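Local coordinates for CCHC-type domain-containing protein (Trypanosoma brucei brucei, PDB 7C45) that binds oligo(U) RNA and probably trims guide RNAs as a metal-dependent 3'-5' exoribonuclease of the RNase D type, at residues 107-112 with 226-232. Numbering follows the deposited sequence.
Sequences VEALSC and YAVGKPV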
# COMPACT_ATOMS: atom_id res chain seq x y z
N VAL A 107 -0.94 11.35 -0.67
CA VAL A 107 -1.25 12.39 0.29
C VAL A 107 -0.88 13.76 -0.27
O VAL A 107 -1.61 14.75 -0.09
CB VAL A 107 -0.53 12.06 1.61
CG1 VAL A 107 -0.20 13.28 2.40
CG2 VAL A 107 -1.36 11.04 2.39
N GLU A 108 0.23 13.81 -1.02
CA GLU A 108 0.59 15.03 -1.71
C GLU A 108 -0.50 15.45 -2.68
O GLU A 108 -0.84 16.62 -2.75
CB GLU A 108 1.91 14.86 -2.45
CG GLU A 108 2.33 16.09 -3.24
CD GLU A 108 3.63 15.85 -3.95
OE1 GLU A 108 3.72 14.81 -4.63
OE2 GLU A 108 4.56 16.67 -3.82
N ALA A 109 -1.05 14.49 -3.42
CA ALA A 109 -2.11 14.81 -4.38
C ALA A 109 -3.40 15.18 -3.68
O ALA A 109 -4.12 16.08 -4.14
CB ALA A 109 -2.33 13.65 -5.35
N LEU A 110 -3.73 14.49 -2.59
CA LEU A 110 -4.93 14.87 -1.84
C LEU A 110 -4.82 16.30 -1.35
O LEU A 110 -5.79 17.06 -1.42
CB LEU A 110 -5.15 13.92 -0.66
CG LEU A 110 -5.57 12.50 -1.04
CD1 LEU A 110 -5.69 11.63 0.21
CD2 LEU A 110 -6.88 12.50 -1.82
N SER A 111 -3.65 16.70 -0.86
CA SER A 111 -3.51 18.04 -0.30
C SER A 111 -3.44 19.10 -1.40
O SER A 111 -4.16 20.10 -1.35
CB SER A 111 -2.26 18.11 0.59
OG SER A 111 -2.07 19.43 1.08
N CYS A 112 -2.60 18.88 -2.41
CA CYS A 112 -2.41 19.85 -3.48
C CYS A 112 -3.66 20.01 -4.33
O CYS A 112 -4.06 21.14 -4.65
CB CYS A 112 -1.27 19.43 -4.39
SG CYS A 112 0.33 19.66 -3.66
N TYR A 226 4.15 15.34 3.59
CA TYR A 226 3.71 15.33 2.20
C TYR A 226 2.40 16.06 1.96
O TYR A 226 2.08 16.37 0.82
CB TYR A 226 3.61 13.87 1.70
CG TYR A 226 4.98 13.35 1.35
CD1 TYR A 226 5.77 12.75 2.32
CD2 TYR A 226 5.53 13.54 0.08
CE1 TYR A 226 7.06 12.30 2.02
CE2 TYR A 226 6.82 13.10 -0.23
CZ TYR A 226 7.59 12.49 0.75
OH TYR A 226 8.88 12.06 0.45
N ALA A 227 1.64 16.36 3.01
CA ALA A 227 0.36 17.05 2.89
C ALA A 227 0.54 18.49 3.37
O ALA A 227 0.12 18.85 4.47
CB ALA A 227 -0.73 16.34 3.68
N VAL A 228 1.13 19.32 2.51
CA VAL A 228 1.49 20.70 2.85
C VAL A 228 0.87 21.71 1.89
O VAL A 228 1.31 22.86 1.85
CB VAL A 228 3.02 20.90 2.89
CG1 VAL A 228 3.65 20.07 4.02
CG2 VAL A 228 3.65 20.57 1.53
N GLY A 229 -0.11 21.30 1.10
CA GLY A 229 -0.82 22.26 0.28
C GLY A 229 -0.11 22.74 -0.96
O GLY A 229 -0.62 23.65 -1.62
N LYS A 230 1.02 22.14 -1.30
CA LYS A 230 1.87 22.51 -2.42
C LYS A 230 2.79 21.34 -2.69
O LYS A 230 2.97 20.49 -1.82
CB LYS A 230 2.70 23.77 -2.13
CG LYS A 230 3.63 23.55 -0.93
CD LYS A 230 4.59 24.72 -0.71
CE LYS A 230 5.11 24.71 0.72
NZ LYS A 230 6.15 25.75 0.91
N PRO A 231 3.36 21.24 -3.88
CA PRO A 231 4.28 20.12 -4.11
C PRO A 231 5.43 20.13 -3.11
O PRO A 231 5.87 21.18 -2.65
CB PRO A 231 4.74 20.34 -5.55
CG PRO A 231 3.57 21.09 -6.18
CD PRO A 231 3.15 22.03 -5.10
N VAL A 232 5.82 18.93 -2.70
CA VAL A 232 6.91 18.77 -1.75
C VAL A 232 8.21 19.17 -2.43
O VAL A 232 8.50 18.73 -3.55
CB VAL A 232 6.97 17.32 -1.26
CG1 VAL A 232 8.22 17.08 -0.49
CG2 VAL A 232 5.76 17.03 -0.38
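Glu108, Cys112 and Ser111 give up the most surface where helix 104-114 meets the chain leaving helix 212-226. Segment 226-232, the last residue of helix 212-226 and the loop after it, curls over one face of helix 104-114, whose turns present positions 107, 108, 111 and 112. Glu108, largely hidden from solvent, extends its long side chain with chi1 and chi2 both t, so that OE2 accepts a nearly straight hydrogen bond from Val232 N (2.8 Å). Gln53 also binds OE2, and Arg105 forms a salt bridge with OE1, so the buried charge is well compensated. At the base of the same residue, Glu108 CA lies 3.2 Å from Tyr226 O in a CA-H...O contact. One turn further along, the short side chain of Ser111 lets the loop come near: its OG accepts a hydrogen bond from Gly229 N at 2.7 Å, though bent to 132°. Gly229 has a positive phi of 77°, readily adopted by glycine. The small, weakly polar thiol of Cys112 fits tightly against the next peptide, SG lying 3.1 Å from Lys230 C and 4.0 Å from Pro231 CD. At the other end, Val107 CG1 packs 3.4 Å from Ala227 CB, a methyl small enough for the helix to approach. Asp106, beside Val107, is a manganese ligand in another structure of this protein, and the Val107 side chain is about 11 Å from bound calcium, so the contact borders the metal centre without entering it. Both hydrogen bonds run from loop amides to helix side chains, so the irregular loop is fixed to helix 104-114 through its backbone, with apolar contacts filling in around them.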